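Local coordinates for protein thiaminase-I (Naegleria gruberi, PDB 4HCW) that belongs to the thiaminase I-like enzymes, whose fold resembles that of two-domain periplasmic binding proteins, at residues Q166-S171 with K193-K198; T160-Y165 with K344-C349. All coordinates share one frame; numbering follows the deposited sequence.

Contact 1 of 2, residues Q166-S171 with K193-K198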
loop_
_atom_site.group_PDB
_atom_site.type_symbol
_atom_site.label_atom_id
_atom_site.label_comp_id
_atom_site.label_asym_id
_atom_site.label_seq_id
_atom_site.Cartn_x
_atom_site.Cartn_y
_atom_site.Cartn_z
ATOM N N GLN A 166 2.300 -14.438 6.444
ATOM C CA GLN A 166 3.622 -13.980 6.858
ATOM C C GLN A 166 3.548 -12.981 8.009
ATOM O O GLN A 166 4.457 -12.910 8.836
ATOM C CB GLN A 166 4.376 -13.372 5.673
ATOM C CG GLN A 166 4.637 -14.352 4.539
ATOM C CD GLN A 166 5.563 -15.483 4.944
ATOM O OE1 GLN A 166 6.378 -15.340 5.856
ATOM N NE2 GLN A 166 5.441 -16.618 4.265
ATOM N N GLN A 167 2.466 -12.211 8.061
ATOM C CA GLN A 167 2.277 -11.249 9.142
ATOM C C GLN A 167 2.002 -11.960 10.463
ATOM O O GLN A 167 2.527 -11.575 11.508
ATOM C CB GLN A 167 1.142 -10.277 8.818
ATOM C CG GLN A 167 1.443 -9.307 7.691
ATOM C CD GLN A 167 0.333 -8.295 7.487
ATOM O OE1 GLN A 167 -0.343 -7.898 8.436
ATOM N NE2 GLN A 167 0.136 -7.875 6.242
ATOM N N LEU A 168 1.173 -12.999 10.408
ATOM C CA LEU A 168 0.874 -13.809 11.582
ATOM C C LEU A 168 2.110 -14.588 12.021
ATOM O O LEU A 168 2.320 -14.819 13.212
ATOM C CB LEU A 168 -0.262 -14.788 11.280
ATOM C CG LEU A 168 -1.665 -14.232 11.037
ATOM C CD1 LEU A 168 -2.515 -15.243 10.284
ATOM C CD2 LEU A 168 -2.326 -13.865 12.349
ATOM N N LEU A 169 2.924 -14.984 11.048
ATOM C CA LEU A 169 4.086 -15.827 11.307
ATOM C C LEU A 169 5.279 -15.045 11.853
ATOM O O LEU A 169 5.573 -15.105 13.047
ATOM C CB LEU A 169 4.487 -16.582 10.036
ATOM C CG LEU A 169 5.677 -17.538 10.128
ATOM C CD1 LEU A 169 5.440 -18.602 11.189
ATOM C CD2 LEU A 169 5.950 -18.178 8.773
ATOM N N GLN A 170 5.963 -14.316 10.975
ATOM C CA GLN A 170 7.192 -13.619 11.345
ATOM C C GLN A 170 6.981 -12.492 12.354
ATOM O O GLN A 170 5.891 -11.929 12.462
ATOM C CB GLN A 170 7.905 -13.070 10.104
ATOM C CG GLN A 170 8.846 -14.057 9.427
ATOM C CD GLN A 170 8.121 -15.047 8.537
ATOM O OE1 GLN A 170 8.656 -16.105 8.205
ATOM N NE2 GLN A 170 6.903 -14.704 8.137
ATOM N N SER A 171 8.042 -12.180 13.090
ATOM C CA SER A 171 8.049 -11.057 14.019
ATOM C C SER A 171 9.416 -10.388 13.968
ATOM O O SER A 171 10.431 -11.054 13.765
ATOM C CB SER A 171 7.745 -11.528 15.443
ATOM O OG SER A 171 8.783 -12.355 15.939
ATOM N N LYS A 193 0.736 -24.926 10.979
ATOM C CA LYS A 193 -0.655 -25.159 11.355
ATOM C C LYS A 193 -1.167 -24.176 12.406
ATOM O O LYS A 193 -2.365 -23.902 12.473
ATOM C CB LYS A 193 -0.852 -26.599 11.835
ATOM C CG LYS A 193 -1.373 -27.545 10.764
ATOM C CD LYS A 193 -0.436 -27.616 9.572
ATOM C CE LYS A 193 -0.988 -28.522 8.485
ATOM N NZ LYS A 193 -0.050 -28.633 7.334
ATOM N N ASP A 194 -0.261 -23.652 13.225
ATOM C CA ASP A 194 -0.632 -22.668 14.235
ATOM C C ASP A 194 -1.013 -21.345 13.578
ATOM O O ASP A 194 -1.913 -20.644 14.041
ATOM C CB ASP A 194 0.510 -22.456 15.230
ATOM C CG ASP A 194 0.802 -23.695 16.054
ATOM O OD1 ASP A 194 -0.143 -24.464 16.329
ATOM O OD2 ASP A 194 1.977 -23.899 16.427
ATOM N N ILE A 195 -0.319 -21.014 12.495
ATOM C CA ILE A 195 -0.587 -19.790 11.751
ATOM C C ILE A 195 -1.846 -19.948 10.904
ATOM O O ILE A 195 -2.646 -19.019 10.779
ATOM C CB ILE A 195 0.604 -19.417 10.848
ATOM C CG1 ILE A 195 1.882 -19.302 11.682
ATOM C CG2 ILE A 195 0.334 -18.123 10.105
ATOM C CD1 ILE A 195 1.775 -18.326 12.836
ATOM N N THR A 196 -2.021 -21.137 10.334
ATOM C CA THR A 196 -3.209 -21.448 9.547
ATOM C C THR A 196 -4.453 -21.440 10.440
ATOM O O THR A 196 -5.572 -21.210 9.972
ATOM C CB THR A 196 -3.050 -22.798 8.793
ATOM O OG1 THR A 196 -3.180 -22.581 7.383
ATOM C CG2 THR A 196 -4.084 -23.821 9.242
ATOM N N GLN A 197 -4.241 -21.670 11.732
ATOM C CA GLN A 197 -5.314 -21.611 12.718
ATOM C C GLN A 197 -5.792 -20.176 12.914
ATOM O O GLN A 197 -6.995 -19.912 12.956
ATOM C CB GLN A 197 -4.840 -22.191 14.053
ATOM C CG GLN A 197 -5.844 -22.071 15.192
ATOM C CD GLN A 197 -6.986 -23.066 15.085
ATOM O OE1 GLN A 197 -7.764 -23.039 14.132
ATOM N NE2 GLN A 197 -7.090 -23.952 16.069
ATOM N N LYS A 198 -4.840 -19.254 13.033
ATOM C CA LYS A 198 -5.143 -17.840 13.230
ATOM C C LYS A 198 -5.910 -17.264 12.043
ATOM O O LYS A 198 -6.877 -16.522 12.217
ATOM C CB LYS A 198 -3.853 -17.044 13.434
ATOM C CG LYS A 198 -2.934 -17.594 14.511
ATOM C CD LYS A 198 -3.553 -17.474 15.892
ATOM C CE LYS A 198 -2.570 -17.908 16.967
ATOM N NZ LYS A 198 -1.319 -17.099 16.927
#
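L168 and L169, in the last turn of helix 158-169, pack against I195 near the start of helix 193-203, making an apolar helix-helix contact within the thiaminase I-like N-terminal domain. The CA atoms of L169 and I195 are 6.1 Å apart. L168 points into the interface and meets two residues that lie three positions apart on the facing helix. L168 CB lies 3.6 Å from I195 CG2, while L168 CD2 at the end of the side chain reaches K198 CB at 3.7 Å. K198 takes part mainly through its CB; beyond it the chain, bent at chi2 (-67°), leads the amine away from L168. L137 of helix 136-143 touches both L168 and K198 and so borders this side of the contact. L169 has CG anti to the backbone N (chi1 -179°), and its side chain crosses that of I195 at about a right angle, with L169 CD1 3.7 Å from I195 CG1. I195 thus divides its branches between the two leucines, and its CD1 rests by the backbone, 3.6 Å from L168 O. No hydrogen bond crosses between the segments. Q170 has already left helical geometry, yet it folds back on the preceding turn: Q166 O accepts from Q170 N at 3.0 Å and also, on a lone pair in its carbonyl plane, from Q170 NE2 at 3.1 Å.

Contact 2 of 2, residues T160-Y165 with K344-C349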
loop_
_atom_site.group_PDB
_atom_site.type_symbol
_atom_site.label_atom_id
_atom_site.label_comp_id
_atom_site.label_asym_id
_atom_site.label_seq_id
_atom_site.Cartn_x
_atom_site.Cartn_y
_atom_site.Cartn_z
ATOM N N THR A 160 -2.979 -11.290 -0.680
ATOM C CA THR A 160 -3.501 -11.154 0.677
ATOM C C THR A 160 -3.288 -12.433 1.483
ATOM O O THR A 160 -2.934 -12.381 2.663
ATOM C CB THR A 160 -4.998 -10.787 0.668
ATOM O OG1 THR A 160 -5.199 -9.619 -0.138
ATOM C CG2 THR A 160 -5.490 -10.514 2.081
ATOM N N VAL A 161 -3.504 -13.577 0.841
ATOM C CA VAL A 161 -3.255 -14.871 1.466
ATOM C C VAL A 161 -1.791 -14.985 1.870
ATOM O O VAL A 161 -1.472 -15.394 2.988
ATOM C CB VAL A 161 -3.614 -16.033 0.518
ATOM C CG1 VAL A 161 -3.097 -17.354 1.069
ATOM C CG2 VAL A 161 -5.116 -16.091 0.292
ATOM N N PHE A 162 -0.905 -14.610 0.953
ATOM C CA PHE A 162 0.529 -14.603 1.217
ATOM C C PHE A 162 0.890 -13.622 2.331
ATOM O O PHE A 162 1.704 -13.929 3.201
ATOM C CB PHE A 162 1.300 -14.254 -0.061
ATOM C CG PHE A 162 2.752 -13.942 0.169
ATOM C CD1 PHE A 162 3.676 -14.959 0.329
ATOM C CD2 PHE A 162 3.195 -12.628 0.215
ATOM C CE1 PHE A 162 5.013 -14.676 0.539
ATOM C CE2 PHE A 162 4.530 -12.338 0.426
ATOM C CZ PHE A 162 5.440 -13.363 0.587
ATOM N N GLY A 163 0.275 -12.444 2.295
ATOM C CA GLY A 163 0.579 -11.389 3.245
ATOM C C GLY A 163 0.195 -11.713 4.676
ATOM O O GLY A 163 1.026 -11.631 5.580
ATOM N N LEU A 164 -1.066 -12.081 4.881
ATOM C CA LEU A 164 -1.575 -12.356 6.222
ATOM C C LEU A 164 -0.850 -13.515 6.897
ATOM O O LEU A 164 -0.618 -13.487 8.105
ATOM C CB LEU A 164 -3.078 -12.631 6.186
ATOM C CG LEU A 164 -3.971 -11.446 5.823
ATOM C CD1 LEU A 164 -5.427 -11.822 5.998
ATOM C CD2 LEU A 164 -3.624 -10.230 6.668
ATOM N N TYR A 165 -0.499 -14.531 6.115
ATOM C CA TYR A 165 0.227 -15.679 6.643
ATOM C C TYR A 165 1.576 -15.249 7.206
ATOM O O TYR A 165 1.947 -15.639 8.312
ATOM C CB TYR A 165 0.420 -16.746 5.562
ATOM C CG TYR A 165 1.206 -17.954 6.028
ATOM C CD1 TYR A 165 0.576 -19.011 6.675
ATOM C CD2 TYR A 165 2.578 -18.039 5.818
ATOM C CE1 TYR A 165 1.292 -20.116 7.105
ATOM C CE2 TYR A 165 3.301 -19.138 6.244
ATOM C CZ TYR A 165 2.653 -20.175 6.885
ATOM O OH TYR A 165 3.372 -21.269 7.307
ATOM N N LYS A 344 6.126 -14.357 -8.679
ATOM C CA LYS A 344 5.946 -15.777 -8.960
ATOM C C LYS A 344 5.879 -16.598 -7.674
ATOM O O LYS A 344 5.021 -17.467 -7.526
ATOM C CB LYS A 344 7.067 -16.300 -9.862
ATOM C CG LYS A 344 6.891 -17.749 -10.291
ATOM C CD LYS A 344 8.031 -18.212 -11.184
ATOM N N GLU A 345 6.781 -16.310 -6.743
ATOM C CA GLU A 345 6.830 -17.038 -5.481
ATOM C C GLU A 345 5.650 -16.691 -4.577
ATOM O O GLU A 345 5.154 -17.545 -3.842
ATOM C CB GLU A 345 8.154 -16.787 -4.755
ATOM C CG GLU A 345 9.368 -17.430 -5.415
ATOM C CD GLU A 345 9.827 -16.691 -6.659
ATOM O OE1 GLU A 345 10.594 -17.277 -7.451
ATOM O OE2 GLU A 345 9.423 -15.524 -6.845
ATOM N N VAL A 346 5.205 -15.439 -4.633
ATOM C CA VAL A 346 4.061 -14.996 -3.841
ATOM C C VAL A 346 2.791 -15.736 -4.261
ATOM O O VAL A 346 2.023 -16.196 -3.417
ATOM C CB VAL A 346 3.849 -13.466 -3.947
ATOM C CG1 VAL A 346 2.495 -13.063 -3.384
ATOM C CG2 VAL A 346 4.968 -12.724 -3.229
ATOM N N LYS A 347 2.586 -15.857 -5.569
ATOM C CA LYS A 347 1.431 -16.574 -6.100
ATOM C C LYS A 347 1.519 -18.069 -5.808
ATOM O O LYS A 347 0.514 -18.709 -5.500
ATOM C CB LYS A 347 1.293 -16.341 -7.606
ATOM C CG LYS A 347 0.961 -14.908 -7.990
ATOM C CD LYS A 347 0.771 -14.772 -9.491
ATOM C CE LYS A 347 0.412 -13.347 -9.880
ATOM N NZ LYS A 347 0.214 -13.208 -11.350
ATOM N N ASN A 348 2.725 -18.620 -5.909
ATOM C CA ASN A 348 2.944 -20.037 -5.635
ATOM C C ASN A 348 2.741 -20.376 -4.166
ATOM O O ASN A 348 2.160 -21.409 -3.832
ATOM C CB ASN A 348 4.342 -20.466 -6.084
ATOM C CG ASN A 348 4.327 -21.214 -7.402
ATOM O OD1 ASN A 348 3.426 -22.012 -7.665
ATOM N ND2 ASN A 348 5.325 -20.960 -8.240
ATOM N N CYS A 349 3.225 -19.502 -3.291
ATOM C CA CYS A 349 3.062 -19.686 -1.856
ATOM C C CYS A 349 1.588 -19.617 -1.486
ATOM O O CYS A 349 1.111 -20.387 -0.655
ATOM C CB CYS A 349 3.846 -18.624 -1.086
ATOM S SG CYS A 349 3.671 -18.732 0.706
#
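A buried helix-helix contact joins helix 158-169 to the C-terminal helix 343-353, with the ring of F162 set against V346 and C349. The CA atoms of F162 and V346 are 6.2 Å apart, the closest pair of CA atoms between the two segments. F162 holds its CG anti to the backbone N (chi1 168°), which directs the ring at helix 343-353. V346 approaches with both methyls. V346 CG2 sits over one ring face in a CH-pi contact, 3.8 Å from the centroid of the F162 ring and 16° off the ring normal, whereas V346 CG1 packs nearer the root of the ring, 3.7 Å from F162 CG. One turn further on, C349 meets the ring at its edge rather than over a face: SG lies near the ring plane, 3.8 Å from F162 CD1, a sulfur-aromatic contact. One face and part of the edge are thus met by two residues of the same helix, and no hydrogen bond crosses. The loop at L184 and P185 borders the contact, touching F162 and C349 respectively. L353, further along the C-terminal helix, packs on V161 and Y165, while Y199 of helix 193-203 touches V161 and L164.

How the contacts relate
From the N terminus, the chain reaches helix 158-169 after the long strand 110-125 and helices 136-143 and 151-155. Both contacts use this helix: 160-165 serves contact 2, and 166-171, directly after it, serves contact 1. Contact 1 closes a short loop of 21 residues, including strand 176-179, on the start of helix 193-203. It is nested inside the much longer loop closed by contact 2, which spans 178 residues and ends on helix 343-353 near the C terminus. The contact centres lie about 13 Å apart, and they touch where I195 CG2 packs 3.5 Å from Y165 O. Helix 158-169 thus packs on both the next helix in the chain, 193-203, and the last one, 343-353.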